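Local coordinates for leucyl-trna synthetase (Plasmodium falciparum, PDB 5FOC), which probably removes wrongly attached amino acids from tRNA, being the editing domain of a class I synthetase that charges tRNA(Leu) with leucine, at residues 16-21 / 119-124; 22-27 / 216-221; 112-117 / 180-185; 139-144 / 222-227. The protein carries 2 engineered substitutions. All coordinates share one frame; numbering follows the deposited sequence.

Contact 1 of 4, residues 16-21 / 119-124; sequences SNVKDF and KKVIFL
The start of helix 18-35 lies against one surface of the main beta sheet of the editing domain, where Phe21 and Val18 meet Val121 of strand 120-127. Val121 CG1 sits over the centre of the Phe21 ring, 3.5 Å from its centroid and 10° off the ring normal, a CH-pi contact in which the methyl reaches all six ring carbons. The Phe21 ring is carried out to the sheet because CG lies anti to the backbone N (chi1 -171°). The other methyl of Val121, CG2, faces Val18 CG1 at 4.0 Å; the two side chains lie alongside one another, pointing opposite ways. Strand 120-127 runs antiparallel to strand 7-15, and the chain leaves that neighbour through Ser16 and Asn17 to turn back over the sheet as the helix, so a strand and the helix that follows it both touch Val121. Asn17 is the N-cap: its OD1 accepts from Asp20 N at 2.9 Å, the donor lying well above the carbonyl plane. Further along the strand, Phe123 brings CE1 to 4.1 Å from Phe21 CE2, and its own ring meets Phe223 edge-to-face. Phe115 of helix 112-118 and Leu149 of strand 146-152 also pack on Phe21.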
loop_
_atom_site.group_PDB
_atom_site.type_symbol
_atom_site.label_atom_id
_atom_site.label_comp_id
_atom_site.label_asym_id
_atom_site.label_seq_id
_atom_site.Cartn_x
_atom_site.Cartn_y
_atom_site.Cartn_z
ATOM N N SER A 16 0.602 -6.796 10.239
ATOM C CA SER A 16 0.381 -7.158 11.665
ATOM C C SER A 16 0.607 -8.657 11.895
ATOM O O SER A 16 1.408 -9.017 12.734
ATOM C CB SER A 16 -1.041 -6.745 12.132
ATOM O OG SER A 16 -1.365 -5.403 11.781
ATOM N N ASN A 17 -0.055 -9.501 11.123
ATOM C CA ASN A 17 0.078 -10.969 11.313
ATOM C C ASN A 17 0.976 -11.601 10.301
ATOM O O ASN A 17 0.539 -12.197 9.309
ATOM C CB ASN A 17 -1.276 -11.682 11.363
ATOM C CG ASN A 17 -1.195 -13.111 12.001
ATOM O OD1 ASN A 17 -0.217 -13.877 11.850
ATOM N ND2 ASN A 17 -2.246 -13.467 12.707
ATOM N N VAL A 18 2.246 -11.515 10.615
ATOM C CA VAL A 18 3.290 -12.064 9.788
ATOM C C VAL A 18 3.286 -13.555 9.661
ATOM O O VAL A 18 3.611 -14.102 8.644
ATOM C CB VAL A 18 4.698 -11.478 10.118
ATOM C CG1 VAL A 18 4.781 -9.977 9.714
ATOM C CG2 VAL A 18 5.151 -11.742 11.549
ATOM N N LYS A 19 2.815 -14.293 10.700
ATOM C CA LYS A 19 2.661 -15.711 10.501
ATOM C C LYS A 19 1.603 -16.093 9.479
ATOM O O LYS A 19 1.783 -17.031 8.741
ATOM C CB LYS A 19 2.287 -16.377 11.873
ATOM C CG LYS A 19 3.454 -16.324 12.829
ATOM C CD LYS A 19 3.092 -16.876 14.239
ATOM C CE LYS A 19 4.267 -16.735 15.193
ATOM N NZ LYS A 19 3.963 -17.447 16.496
ATOM N N ASP A 20 0.495 -15.357 9.411
ATOM C CA ASP A 20 -0.486 -15.584 8.325
ATOM C C ASP A 20 0.101 -15.192 6.927
ATOM O O ASP A 20 -0.153 -15.868 5.926
ATOM C CB ASP A 20 -1.771 -14.769 8.552
ATOM C CG ASP A 20 -2.608 -15.289 9.710
ATOM O OD1 ASP A 20 -2.482 -16.477 10.140
ATOM O OD2 ASP A 20 -3.443 -14.489 10.183
ATOM N N PHE A 21 0.920 -14.138 6.930
ATOM C CA PHE A 21 1.627 -13.788 5.705
ATOM C C PHE A 21 2.542 -14.942 5.241
ATOM O O PHE A 21 2.586 -15.278 4.059
ATOM C CB PHE A 21 2.434 -12.489 5.889
ATOM C CG PHE A 21 3.041 -11.933 4.565
ATOM C CD1 PHE A 21 4.266 -12.365 4.102
ATOM C CD2 PHE A 21 2.336 -11.009 3.849
ATOM C CE1 PHE A 21 4.776 -11.889 2.861
ATOM C CE2 PHE A 21 2.863 -10.503 2.630
ATOM C CZ PHE A 21 4.080 -10.934 2.178
ATOM N N LYS A 119 13.109 -10.424 9.030
ATOM C CA LYS A 119 12.738 -9.303 8.114
ATOM C C LYS A 119 11.404 -8.684 8.566
ATOM O O LYS A 119 10.564 -9.381 9.214
ATOM C CB LYS A 119 12.560 -9.816 6.666
ATOM C CG LYS A 119 13.719 -10.549 6.058
ATOM C CD LYS A 119 15.046 -9.831 6.201
ATOM C CE LYS A 119 16.193 -10.591 5.585
ATOM N NZ LYS A 119 17.450 -9.789 5.689
ATOM N N LYS A 120 11.186 -7.411 8.223
ATOM C CA LYS A 120 9.884 -6.761 8.338
ATOM C C LYS A 120 9.164 -6.954 7.012
ATOM O O LYS A 120 9.793 -6.918 5.949
ATOM C CB LYS A 120 10.011 -5.280 8.670
ATOM C CG LYS A 120 10.708 -4.957 9.969
ATOM C CD LYS A 120 10.408 -3.525 10.367
ATOM C CE LYS A 120 11.188 -3.029 11.574
ATOM N NZ LYS A 120 10.766 -1.621 11.852
ATOM N N VAL A 121 7.866 -7.189 7.061
ATOM C CA VAL A 121 7.064 -7.368 5.843
ATOM C C VAL A 121 6.280 -6.099 5.611
ATOM O O VAL A 121 5.474 -5.701 6.425
ATOM C CB VAL A 121 6.108 -8.565 5.893
ATOM C CG1 VAL A 121 5.318 -8.659 4.590
ATOM C CG2 VAL A 121 6.835 -9.878 6.242
ATOM N N ILE A 122 6.537 -5.424 4.455
ATOM C CA ILE A 122 6.038 -4.096 4.276
ATOM C C ILE A 122 5.420 -3.960 2.870
ATOM O O ILE A 122 6.151 -4.215 1.870
ATOM C CB ILE A 122 7.154 -3.030 4.443
ATOM C CG1 ILE A 122 7.726 -3.020 5.861
ATOM C CG2 ILE A 122 6.671 -1.633 4.017
ATOM C CD1 ILE A 122 9.016 -2.277 6.012
ATOM N N PHE A 123 4.142 -3.603 2.803
ATOM C CA PHE A 123 3.489 -3.146 1.554
ATOM C C PHE A 123 3.917 -1.700 1.359
ATOM O O PHE A 123 3.910 -0.887 2.214
ATOM C CB PHE A 123 1.954 -3.272 1.636
ATOM C CG PHE A 123 1.436 -4.677 1.545
ATOM C CD1 PHE A 123 1.482 -5.526 2.662
ATOM C CD2 PHE A 123 0.900 -5.175 0.386
ATOM C CE1 PHE A 123 0.967 -6.823 2.556
ATOM C CE2 PHE A 123 0.426 -6.456 0.275
ATOM C CZ PHE A 123 0.434 -7.289 1.378
ATOM N N LEU A 124 4.292 -1.376 0.079
ATOM C CA LEU A 124 4.687 0.008 -0.186
ATOM C C LEU A 124 3.482 0.752 -0.770
ATOM O O LEU A 124 3.139 0.532 -1.945
ATOM C CB LEU A 124 5.872 0.028 -1.142
ATOM C CG LEU A 124 7.229 -0.384 -0.605
ATOM C CD1 LEU A 124 8.278 -0.510 -1.713
ATOM C CD2 LEU A 124 7.692 0.603 0.443
#

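Contact 2 of 4, residues 22-27 / 216-221; sequences YSIFMN and NKIKGE
Asn216 ND2 reaches the helix backbone at Phe25 O, 3.1 Å away, in a bond that is weak because it is bent to 125° at the hydrogen. The same nitrogen lies 3.5 Å above the plane of the Phe25 ring and over its centre, with the amide and ring planes 81° apart, so the amide stands nearly upright on the aromatic face. At its other end the amide is tied back to its own strand: Lys217 N donates to Asn216 OD1 at 3.0 Å, which helps to fix the rotation of the group. Asn216 CB adds an apolar touch, 3.8 Å from Phe25 CE2. Phe25 CG is anti to the backbone N, which turns one ring face toward Asn216, and Met26 SD lies in the ring plane at the edge. Two residues on along the strand, Ile218 CD1 comes to 4.3 Å from Phe25 CA, while Ile24 CG2 and Ile218 CG2 meet more loosely. Phe115 packs on the Phe25 ring and Phe223 on both isoleucines. Segment 22-27 of helix 18-35 passes over strand 216-219 at 102°, with the axes 9.3 Å apart, a nearly perpendicular crossing in the helix-on-sheet layer of this alpha/beta editing domain.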
loop_
_atom_site.group_PDB
_atom_site.type_symbol
_atom_site.label_atom_id
_atom_site.label_comp_id
_atom_site.label_asym_id
_atom_site.label_seq_id
_atom_site.Cartn_x
_atom_site.Cartn_y
_atom_site.Cartn_z
ATOM N N TYR A 22 3.309 -15.533 6.166
ATOM C CA TYR A 22 4.110 -16.713 5.855
ATOM C C TYR A 22 3.270 -17.879 5.260
ATOM O O TYR A 22 3.727 -18.575 4.363
ATOM C CB TYR A 22 4.802 -17.191 7.150
ATOM C CG TYR A 22 5.612 -18.444 7.040
ATOM C CD1 TYR A 22 6.568 -18.628 6.046
ATOM C CD2 TYR A 22 5.468 -19.478 8.013
ATOM C CE1 TYR A 22 7.311 -19.789 5.978
ATOM C CE2 TYR A 22 6.216 -20.608 7.941
ATOM C CZ TYR A 22 7.130 -20.792 6.949
ATOM O OH TYR A 22 7.894 -21.927 6.875
ATOM N N SER A 23 2.082 -18.151 5.825
ATOM C CA SER A 23 1.197 -19.196 5.260
ATOM C C SER A 23 0.833 -18.878 3.794
ATOM O O SER A 23 0.894 -19.752 2.927
ATOM C CB SER A 23 -0.095 -19.323 6.041
ATOM O OG SER A 23 0.226 -19.662 7.349
ATOM N N ILE A 24 0.444 -17.620 3.569
ATOM C CA ILE A 24 0.129 -17.157 2.214
ATOM C C ILE A 24 1.336 -17.354 1.276
ATOM O O ILE A 24 1.185 -17.937 0.199
ATOM C CB ILE A 24 -0.372 -15.685 2.206
ATOM C CG1 ILE A 24 -1.716 -15.526 2.933
ATOM C CG2 ILE A 24 -0.480 -15.151 0.759
ATOM C CD1 ILE A 24 -2.064 -14.087 3.297
ATOM N N PHE A 25 2.512 -16.984 1.756
ATOM C CA PHE A 25 3.771 -17.106 1.020
ATOM C C PHE A 25 4.029 -18.554 0.625
ATOM O O PHE A 25 4.278 -18.891 -0.539
ATOM C CB PHE A 25 4.904 -16.450 1.818
ATOM C CG PHE A 25 6.272 -16.521 1.188
ATOM C CD1 PHE A 25 7.036 -17.669 1.171
ATOM C CD2 PHE A 25 6.772 -15.391 0.510
ATOM C CE1 PHE A 25 8.297 -17.730 0.587
ATOM C CE2 PHE A 25 8.023 -15.458 -0.059
ATOM C CZ PHE A 25 8.763 -16.591 -0.087
ATOM N N MET A 26 3.990 -19.481 1.604
ATOM C CA MET A 26 4.291 -20.862 1.304
ATOM C C MET A 26 3.199 -21.531 0.474
ATOM O O MET A 26 3.492 -22.419 -0.319
ATOM C CB MET A 26 4.549 -21.663 2.630
ATOM C CG MET A 26 5.810 -21.193 3.337
ATOM S SD MET A 26 7.314 -21.178 2.313
ATOM C CE MET A 26 7.314 -22.807 1.575
ATOM N N ASN A 27 1.947 -21.104 0.646
ATOM C CA ASN A 27 0.870 -21.594 -0.219
ATOM C C ASN A 27 1.173 -21.266 -1.700
ATOM O O ASN A 27 1.013 -22.119 -2.579
ATOM C CB ASN A 27 -0.504 -20.997 0.168
ATOM C CG ASN A 27 -1.077 -21.615 1.434
ATOM O OD1 ASN A 27 -0.671 -22.696 1.834
ATOM N ND2 ASN A 27 -2.021 -20.917 2.073
ATOM N N ASN A 216 8.702 -13.998 -4.397
ATOM C CA ASN A 216 7.420 -14.527 -4.769
ATOM C C ASN A 216 6.659 -13.507 -5.610
ATOM O O ASN A 216 6.987 -12.311 -5.624
ATOM C CB ASN A 216 6.596 -14.907 -3.487
ATOM C CG ASN A 216 5.881 -16.209 -3.628
ATOM O OD1 ASN A 216 5.538 -16.642 -4.713
ATOM N ND2 ASN A 216 5.662 -16.889 -2.454
ATOM N N LYS A 217 5.617 -14.015 -6.259
ATOM C CA LYS A 217 4.693 -13.227 -7.062
ATOM C C LYS A 217 3.301 -13.763 -6.726
ATOM O O LYS A 217 3.026 -14.946 -6.937
ATOM C CB LYS A 217 5.033 -13.378 -8.550
ATOM C CG LYS A 217 4.070 -12.683 -9.442
ATOM C CD LYS A 217 4.423 -12.894 -10.900
ATOM C CE LYS A 217 3.821 -14.169 -11.440
ATOM N NZ LYS A 217 4.165 -14.270 -12.892
ATOM N N ILE A 218 2.458 -12.903 -6.154
ATOM C CA ILE A 218 1.195 -13.324 -5.557
ATOM C C ILE A 218 0.033 -12.425 -6.021
ATOM O O ILE A 218 0.130 -11.182 -5.957
ATOM C CB ILE A 218 1.319 -13.410 -3.992
ATOM C CG1 ILE A 218 2.465 -14.340 -3.598
ATOM C CG2 ILE A 218 0.010 -13.816 -3.384
ATOM C CD1 ILE A 218 2.772 -14.375 -2.105
ATOM N N LYS A 219 -1.065 -13.039 -6.466
ATOM C CA LYS A 219 -2.248 -12.251 -6.872
ATOM C C LYS A 219 -2.802 -11.516 -5.665
ATOM O O LYS A 219 -2.820 -12.056 -4.535
ATOM C CB LYS A 219 -3.340 -13.083 -7.547
ATOM C CG LYS A 219 -3.438 -12.877 -9.062
ATOM C CD LYS A 219 -4.589 -13.666 -9.681
ATOM C CE LYS A 219 -5.958 -13.086 -9.346
ATOM N NZ LYS A 219 -7.011 -14.136 -9.417
ATOM N N GLY A 220 -3.224 -10.291 -5.855
ATOM C CA GLY A 220 -3.646 -9.421 -4.777
ATOM C C GLY A 220 -4.783 -9.976 -3.937
ATOM O O GLY A 220 -4.832 -9.710 -2.739
ATOM N N GLU A 221 -5.656 -10.759 -4.565
ATOM C CA GLU A 221 -6.810 -11.357 -3.888
ATOM C C GLU A 221 -6.379 -12.129 -2.632
ATOM O O GLU A 221 -7.099 -12.183 -1.625
ATOM C CB GLU A 221 -7.608 -12.259 -4.827
ATOM C CG GLU A 221 -6.889 -13.442 -5.425
ATOM C CD GLU A 221 -7.821 -14.376 -6.199
ATOM O OE1 GLU A 221 -9.025 -14.477 -5.910
ATOM O OE2 GLU A 221 -7.342 -15.060 -7.095
#

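Contact 3 of 4, residues 112-117 / 180-185; sequences EDFFVK and PNIYVC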
loop_
_atom_site.group_PDB
_atom_site.type_symbol
_atom_site.label_atom_id
_atom_site.label_comp_id
_atom_site.label_asym_id
_atom_site.label_seq_id
_atom_site.Cartn_x
_atom_site.Cartn_y
_atom_site.Cartn_z
ATOM N N GLU A 112 9.636 -19.873 8.740
ATOM C CA GLU A 112 8.876 -18.903 9.514
ATOM C C GLU A 112 9.736 -17.774 10.090
ATOM O O GLU A 112 9.271 -16.625 10.176
ATOM C CB GLU A 112 8.196 -19.626 10.720
ATOM C CG GLU A 112 7.121 -18.791 11.382
ATOM C CD GLU A 112 6.802 -19.303 12.792
ATOM O OE1 GLU A 112 7.723 -19.250 13.634
ATOM O OE2 GLU A 112 5.667 -19.761 13.034
ATOM N N ASP A 113 10.970 -18.098 10.506
ATOM C CA ASP A 113 11.900 -17.129 11.132
ATOM C C ASP A 113 12.164 -15.950 10.169
ATOM O O ASP A 113 12.346 -14.832 10.601
ATOM C CB ASP A 113 13.257 -17.757 11.461
ATOM C CG ASP A 113 13.266 -18.622 12.727
ATOM O OD1 ASP A 113 12.334 -18.534 13.548
ATOM O OD2 ASP A 113 14.262 -19.356 12.874
ATOM N N PHE A 114 12.173 -16.241 8.886
ATOM C CA PHE A 114 12.432 -15.166 7.929
ATOM C C PHE A 114 11.402 -14.048 8.007
ATOM O O PHE A 114 11.754 -12.865 7.905
ATOM C CB PHE A 114 12.481 -15.719 6.530
ATOM C CG PHE A 114 13.176 -14.831 5.544
ATOM C CD1 PHE A 114 14.547 -14.644 5.615
ATOM C CD2 PHE A 114 12.475 -14.235 4.537
ATOM C CE1 PHE A 114 15.238 -13.901 4.671
ATOM C CE2 PHE A 114 13.144 -13.438 3.606
ATOM C CZ PHE A 114 14.522 -13.273 3.682
ATOM N N PHE A 115 10.129 -14.404 8.169
ATOM C CA PHE A 115 9.017 -13.470 8.218
ATOM C C PHE A 115 8.705 -12.945 9.614
ATOM O O PHE A 115 8.114 -11.860 9.725
ATOM C CB PHE A 115 7.787 -14.116 7.625
ATOM C CG PHE A 115 8.011 -14.599 6.240
ATOM C CD1 PHE A 115 8.616 -15.827 5.982
ATOM C CD2 PHE A 115 7.670 -13.791 5.163
ATOM C CE1 PHE A 115 8.872 -16.241 4.669
ATOM C CE2 PHE A 115 7.911 -14.202 3.855
ATOM C CZ PHE A 115 8.519 -15.400 3.592
ATOM N N VAL A 116 9.049 -13.717 10.656
ATOM C CA VAL A 116 8.783 -13.333 12.049
ATOM C C VAL A 116 9.985 -12.645 12.733
ATOM O O VAL A 116 9.810 -11.670 13.454
ATOM C CB VAL A 116 8.335 -14.555 12.903
ATOM C CG1 VAL A 116 8.130 -14.143 14.363
ATOM C CG2 VAL A 116 7.057 -15.133 12.337
ATOM N N LYS A 117 11.190 -13.177 12.540
ATOM C CA LYS A 117 12.372 -12.673 13.235
ATOM C C LYS A 117 13.292 -11.841 12.343
ATOM O O LYS A 117 13.762 -10.784 12.769
ATOM C CB LYS A 117 13.150 -13.829 13.819
ATOM C CG LYS A 117 12.430 -14.573 14.948
ATOM C CD LYS A 117 13.445 -15.386 15.730
ATOM C CE LYS A 117 12.809 -16.472 16.574
ATOM N NZ LYS A 117 13.911 -17.330 17.058
ATOM N N PRO A 180 16.784 -5.342 5.185
ATOM C CA PRO A 180 15.973 -5.873 6.339
ATOM C C PRO A 180 14.497 -6.014 6.070
ATOM O O PRO A 180 13.772 -6.548 6.919
ATOM C CB PRO A 180 16.174 -4.798 7.401
ATOM C CG PRO A 180 16.340 -3.546 6.597
ATOM C CD PRO A 180 17.217 -3.956 5.452
ATOM N N ASN A 181 13.996 -5.517 4.942
ATOM C CA ASN A 181 12.553 -5.455 4.675
ATOM C C ASN A 181 12.177 -6.270 3.466
ATOM O O ASN A 181 12.903 -6.230 2.434
ATOM C CB ASN A 181 12.115 -3.983 4.442
ATOM C CG ASN A 181 12.410 -3.097 5.630
ATOM O OD1 ASN A 181 12.551 -3.598 6.755
ATOM N ND2 ASN A 181 12.524 -1.797 5.418
ATOM N N ILE A 182 11.088 -7.033 3.577
ATOM C CA ILE A 182 10.438 -7.651 2.457
ATOM C C ILE A 182 9.409 -6.652 1.985
ATOM O O ILE A 182 8.439 -6.422 2.647
ATOM C CB ILE A 182 9.761 -8.982 2.805
ATOM C CG1 ILE A 182 10.814 -9.991 3.213
ATOM C CG2 ILE A 182 8.969 -9.500 1.632
ATOM C CD1 ILE A 182 10.273 -11.136 4.027
ATOM N N TYR A 183 9.614 -6.063 0.779
ATOM C CA TYR A 183 8.611 -5.212 0.182
ATOM C C TYR A 183 7.670 -5.898 -0.775
ATOM O O TYR A 183 8.074 -6.790 -1.493
ATOM C CB TYR A 183 9.309 -4.053 -0.551
ATOM C CG TYR A 183 10.033 -3.066 0.338
ATOM C CD1 TYR A 183 9.396 -2.482 1.454
ATOM C CD2 TYR A 183 11.386 -2.732 0.128
ATOM C CE1 TYR A 183 10.050 -1.562 2.267
ATOM C CE2 TYR A 183 12.050 -1.819 0.952
ATOM C CZ TYR A 183 11.384 -1.223 2.019
ATOM O OH TYR A 183 11.944 -0.334 2.898
ATOM N N VAL A 184 6.397 -5.503 -0.725
ATOM C CA VAL A 184 5.394 -5.967 -1.644
ATOM C C VAL A 184 5.028 -4.764 -2.539
ATOM O O VAL A 184 4.674 -3.677 -2.035
ATOM C CB VAL A 184 4.096 -6.440 -0.959
ATOM C CG1 VAL A 184 3.177 -7.081 -1.959
ATOM C CG2 VAL A 184 4.426 -7.457 0.157
ATOM N N CYS A 185 5.065 -5.004 -3.841
ATOM C CA CYS A 185 4.867 -3.890 -4.827
ATOM C C CYS A 185 4.607 -4.460 -6.206
ATOM O O CYS A 185 4.868 -5.614 -6.490
ATOM C CB CYS A 185 6.091 -3.010 -4.827
ATOM S SG CYS A 185 7.631 -3.855 -5.251
#
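The short helix containing 112-117, which widens into a pi-type turn at 114-117, comes nearest to strand 181-185 at Phe115 and Ile182, whose CA atoms are 8.3 Å apart. That gap is bridged by side chains, and a single methyl does most of the work: Ile182 CD1 reaches Phe114 CE2 at 3.7 Å and Phe115 CE2 at 3.9 Å. It meets both rings obliquely, touching the CD2-CE2 side of each. The isoleucine crosses Phe115 at about a right angle and Phe114 more slantwise, and its CG1 also approaches Phe114 CE2. Although the phenylalanines are consecutive, their first torsions differ. Phe114 has CG anti to the backbone N (chi1 -161°), whereas in Phe115 it is anti to the carbonyl carbon (chi1 -56°), and the two rings thereby converge on the same methyl. They also touch one another, with Phe114 CD2 above the rim of the Phe115 ring. Along the strand, Asn181 ND2 donates to Tyr183 OH at 3.0 Å, nearly straight at 166° and in the amide plane. Ile182 is hydrogen-bonded through its backbone to Lys120 and Ile122 of the parallel neighbour 120-127, while the antiparallel strand 146-152 supplies Leu151, which packs on both Phe114 and Ile182. Glu112 and Phe115 both touch Tyr22 of helix 18-35, so that helix 112-118 packs against both the sheet and the longer helix.

Contact 4 of 4, residues 139-144 / 222-227; sequences TFINPN and HFVGLE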
loop_
_atom_site.group_PDB
_atom_site.type_symbol
_atom_site.label_atom_id
_atom_site.label_comp_id
_atom_site.label_asym_id
_atom_site.label_seq_id
_atom_site.Cartn_x
_atom_site.Cartn_y
_atom_site.Cartn_z
ATOM N N THR A 139 -6.155 -0.478 3.584
ATOM C CA THR A 139 -5.129 -0.505 2.544
ATOM C C THR A 139 -5.750 -1.146 1.321
ATOM O O THR A 139 -6.298 -2.214 1.363
ATOM C CB THR A 139 -3.901 -1.321 3.039
ATOM O OG1 THR A 139 -3.305 -0.649 4.148
ATOM C CG2 THR A 139 -2.911 -1.568 1.905
ATOM N N PHE A 140 -5.682 -0.478 0.173
ATOM C CA PHE A 140 -6.241 -1.034 -1.033
ATOM C C PHE A 140 -5.189 -1.661 -1.957
ATOM O O PHE A 140 -4.042 -1.155 -2.063
ATOM C CB PHE A 140 -6.952 0.013 -1.895
ATOM C CG PHE A 140 -8.205 0.597 -1.334
ATOM C CD1 PHE A 140 -9.314 -0.206 -1.016
ATOM C CD2 PHE A 140 -8.347 1.988 -1.251
ATOM C CE1 PHE A 140 -10.516 0.396 -0.586
ATOM C CE2 PHE A 140 -9.517 2.570 -0.835
ATOM C CZ PHE A 140 -10.606 1.768 -0.473
ATOM N N ILE A 141 -5.604 -2.761 -2.572
ATOM C CA ILE A 141 -4.793 -3.534 -3.514
ATOM C C ILE A 141 -5.657 -3.976 -4.671
ATOM O O ILE A 141 -6.874 -4.065 -4.545
ATOM C CB ILE A 141 -4.126 -4.735 -2.801
ATOM C CG1 ILE A 141 -2.938 -5.269 -3.551
ATOM C CG2 ILE A 141 -5.122 -5.848 -2.535
ATOM C CD1 ILE A 141 -2.048 -6.214 -2.750
ATOM N N ASN A 142 -5.049 -4.159 -5.853
ATOM C CA ASN A 142 -5.828 -4.668 -6.954
ATOM C C ASN A 142 -5.914 -6.178 -6.860
ATOM O O ASN A 142 -4.897 -6.821 -6.980
ATOM C CB ASN A 142 -5.237 -4.219 -8.297
ATOM C CG ASN A 142 -6.119 -4.568 -9.478
ATOM O OD1 ASN A 142 -6.771 -5.595 -9.532
ATOM N ND2 ASN A 142 -6.136 -3.678 -10.458
ATOM N N PRO A 143 -7.121 -6.737 -6.603
ATOM C CA PRO A 143 -7.212 -8.187 -6.310
ATOM C C PRO A 143 -6.898 -9.090 -7.522
ATOM O O PRO A 143 -6.510 -10.239 -7.372
ATOM C CB PRO A 143 -8.679 -8.336 -5.880
ATOM C CG PRO A 143 -9.403 -7.254 -6.627
ATOM C CD PRO A 143 -8.452 -6.105 -6.618
ATOM N N ASN A 144 -6.992 -8.533 -8.731
ATOM C CA ASN A 144 -6.871 -9.289 -9.955
ATOM C C ASN A 144 -5.474 -9.302 -10.559
ATOM O O ASN A 144 -5.276 -9.910 -11.613
ATOM C CB ASN A 144 -7.900 -8.713 -10.954
ATOM C CG ASN A 144 -9.329 -8.981 -10.493
ATOM O OD1 ASN A 144 -9.608 -10.051 -9.993
ATOM N ND2 ASN A 144 -10.212 -8.026 -10.638
ATOM N N HIS A 222 -5.194 -12.705 -2.690
ATOM C CA HIS A 222 -4.712 -13.524 -1.583
ATOM C C HIS A 222 -4.326 -12.752 -0.352
ATOM O O HIS A 222 -4.258 -13.318 0.778
ATOM C CB HIS A 222 -3.577 -14.400 -2.020
ATOM C CG HIS A 222 -3.974 -15.362 -3.071
ATOM N ND1 HIS A 222 -4.989 -16.271 -2.895
ATOM C CD2 HIS A 222 -3.544 -15.520 -4.347
ATOM C CE1 HIS A 222 -5.128 -16.993 -3.985
ATOM N NE2 HIS A 222 -4.286 -16.530 -4.894
ATOM N N PHE A 223 -4.122 -11.462 -0.498
ATOM C CA PHE A 223 -3.808 -10.578 0.615
ATOM C C PHE A 223 -5.005 -9.870 1.226
ATOM O O PHE A 223 -4.863 -9.217 2.279
ATOM C CB PHE A 223 -2.806 -9.531 0.196
ATOM C CG PHE A 223 -1.492 -10.075 -0.297
ATOM C CD1 PHE A 223 -0.696 -10.908 0.489
ATOM C CD2 PHE A 223 -0.992 -9.689 -1.539
ATOM C CE1 PHE A 223 0.538 -11.344 0.025
ATOM C CE2 PHE A 223 0.227 -10.142 -2.001
ATOM C CZ PHE A 223 1.001 -10.947 -1.232
ATOM N N VAL A 224 -6.159 -9.970 0.554
ATOM C CA VAL A 224 -7.362 -9.301 1.017
ATOM C C VAL A 224 -7.730 -9.855 2.386
ATOM O O VAL A 224 -7.779 -11.052 2.596
ATOM C CB VAL A 224 -8.515 -9.387 -0.004
ATOM C CG1 VAL A 224 -9.817 -8.839 0.547
ATOM C CG2 VAL A 224 -8.115 -8.548 -1.230
ATOM N N GLY A 225 -7.914 -8.937 3.321
ATOM C CA GLY A 225 -8.267 -9.298 4.732
ATOM C C GLY A 225 -7.092 -9.276 5.708
ATOM O O GLY A 225 -7.283 -9.246 6.930
ATOM N N LEU A 226 -5.846 -9.327 5.214
ATOM C CA LEU A 226 -4.689 -9.142 6.058
ATOM C C LEU A 226 -4.764 -7.827 6.794
ATOM O O LEU A 226 -5.181 -6.793 6.242
ATOM C CB LEU A 226 -3.370 -9.139 5.292
ATOM C CG LEU A 226 -2.689 -10.407 4.853
ATOM C CD1 LEU A 226 -1.347 -10.073 4.200
ATOM C CD2 LEU A 226 -2.424 -11.272 6.062
ATOM N N GLU A 227 -4.299 -7.841 8.026
ATOM C CA GLU A 227 -4.280 -6.640 8.846
ATOM C C GLU A 227 -2.930 -5.956 8.639
ATOM O O GLU A 227 -1.874 -6.582 8.702
ATOM C CB GLU A 227 -4.536 -7.053 10.347
ATOM C CG GLU A 227 -4.676 -5.822 11.232
ATOM C CD GLU A 227 -4.790 -6.152 12.723
ATOM O OE1 GLU A 227 -4.280 -7.208 13.093
ATOM O OE2 GLU A 227 -5.329 -5.335 13.475
#
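A type II beta turn, Phe223 to Leu226, packs the side chains of its first two residues onto one isoleucine, Ile141, at the end of a strand. Gly225 occupies the third position of the turn with a positive phi of 100°, at which a beta carbon would collide with the carbonyl oxygen of Val224, and Leu226 N closes the turn on Phe223 O at 3.1 Å. The branches of Ile141 divide the work between them. CD1 meets Phe223 CD2 at 3.8 Å, approaching the ring obliquely, while CG2 faces Val224 CG2 at 4.2 Å. With CG1 anti to the backbone N (chi1 -160°), the torsion sends CG1 and its CD1 toward Phe223 and leaves CG2 for Val224. Just beyond the strand, Asn142 OD1 accepts from Asn144 N at 3.1 Å; this Asx turn bends the chain through Pro143 as it leaves the sheet. Asn142 ND2 is also engaged, donating to Ile246 O. Strand 138-141 lies between 238-242 and 254-257, and Ile240 and Pro242 of the former pack on Ile141 and Val224 respectively. The turn itself leads into strand 227-229, with Leu226 reaching Phe21 and Ile24 of helix 18-35.

All four contacts are buried, and all join the same mixed sheet, but contact 4 lies nearest the centre of the chain, about 9 Å from it, against 12 to 16 Å for the others. Contacts 1 and 2 use successive turns of helix 18-35. Contacts 1 and 3 are the closest pair, their centres about 6 Å apart, since strands 120-127 and 181-185 are sheet neighbours. Phe115 ties contact 3 to the helix of contact 2, and Phe223 brings contact 4 up to Phe21 and Ile218. Chemically, contacts 1, 3 and 4 meet through apolar groups, whereas contact 2 adds an amide weakly bonded to a helix carbonyl.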